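Local coordinates for chorismate mutase and shikimate 5-dehydrogenase fusion protein (Clostridium acetobutylicum, PDB 3FBT) that catalyses the reversible NADPH-linked reduction of 3-dehydroshikimate to shikimate through its dehydrogenase part, and as a whole fusion protein also carries chorismate mutase activity, at the interface of chains A and B. Coordinates in Å, arbitrary orientation; residue numbers count along the deposited sequence, not the author numbering. Chains: chain A/B, chorismate mutase and shikimate 5-dehydrogenase fusion protein.

The interface of chains A and B. Residues chain A 4-5, 7; chain B 38-39.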
# COMPACT_ATOMS: atom_id res chain seq x y z
N ASN A 4 3.33 9.89 4.00
CA ASN A 4 2.82 8.60 3.49
C ASN A 4 1.27 8.44 3.48
O ASN A 4 0.60 8.98 4.34
CB ASN A 4 3.43 7.46 4.31
CG ASN A 4 4.82 7.11 3.87
OD1 ASN A 4 5.38 7.72 2.97
ND2 ASN A 4 5.38 6.05 4.46
N THR A 5 0.70 7.71 2.51
CA THR A 5 -0.74 7.40 2.56
C THR A 5 -0.85 6.10 3.36
O THR A 5 -0.13 5.19 3.12
CB THR A 5 -1.33 7.23 1.14
OG1 THR A 5 -1.16 8.45 0.44
CG2 THR A 5 -2.86 6.91 1.16
N ILE A 7 -1.91 2.52 4.20
CA ILE A 7 -2.34 1.42 3.36
C ILE A 7 -3.22 0.43 4.19
O ILE A 7 -2.77 -0.13 5.17
CB ILE A 7 -1.11 0.67 2.79
CG1 ILE A 7 -0.19 1.61 1.98
CG2 ILE A 7 -1.57 -0.56 1.97
CD1 ILE A 7 1.18 1.07 1.81
N ASN B 38 4.85 5.85 -1.34
CA ASN B 38 5.22 5.99 0.10
C ASN B 38 6.74 5.82 0.30
O ASN B 38 7.38 5.17 -0.48
CB ASN B 38 4.55 4.92 1.00
CG ASN B 38 3.07 5.25 1.33
OD1 ASN B 38 2.54 6.28 0.92
ND2 ASN B 38 2.45 4.40 2.15
N LEU B 39 7.26 6.38 1.39
CA LEU B 39 8.58 6.02 1.88
C LEU B 39 8.57 4.72 2.73
O LEU B 39 7.95 4.63 3.75
CB LEU B 39 9.18 7.18 2.71
CG LEU B 39 9.29 8.59 2.10
CD1 LEU B 39 10.36 9.38 2.89
CD2 LEU B 39 9.64 8.50 0.62
O HOH W 1 1.36 8.87 -0.53
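A:Asn4 and B:Asn38 lay their side-chain amides face to face across the dimer interface. The two planes are 10° from parallel, and the CG atoms of A:Asn4 and B:Asn38 lie 3.6 Å apart. Each amide reads the backbone of the other subunit with both its ends. OD1 of A:Asn4 accepts from the backbone N of B:Leu39 at 2.8 Å. ND2 of A:Asn4 donates to the carbonyl O of B:Leu39 at 3.0 Å, and this acceptor lies close to the amide plane. B:Asn38 answers in kind on A:Thr5. OD1 of B:Asn38 accepts from the backbone N of A:Thr5 at 2.8 Å. ND2 of B:Asn38 gives a nearly straight bond to O of A:Thr5, 2.9 Å long and 171° at the hydrogen. The two N-H donors come in tilted from the planes of the amide carbonyls they meet. The four bonds together fix which end of each amide is oxygen and which is nitrogen.

Both asparagines turn CG away from their own carbonyl carbon, with chi1 near -80° in both. With chi2 near zero as well, the two side chains have almost the same shape. A water adds a further link. The water lies 2.7 Å from the hydroxyl OG1 of A:Thr5 and also reaches OD1 of B:Asn38. CD1 of A:Ile7 lies on the opposite side of the B:Asn38 amide plane from A:Asn4, 3.6 Å from ND2 of B:Asn38.

B:Asn38 and B:Leu39 belong to strand 35-41, in the substrate-binding domain, the N-terminal domain of the dehydrogenase part. A:Asn4 and A:Thr5 form the loop just ahead of strand 6-12. The side-chain amides thus pair with main chain much as a neighbouring strand would. The centre of the patch is about 26 Å from A:Lys69, the predicted catalytic lysine. The patch recurs with the chains exchanged, in keeping with the homodimer. By joining the N-terminal segment of one subunit to a strand of the other, it likely contributes to dimer assembly.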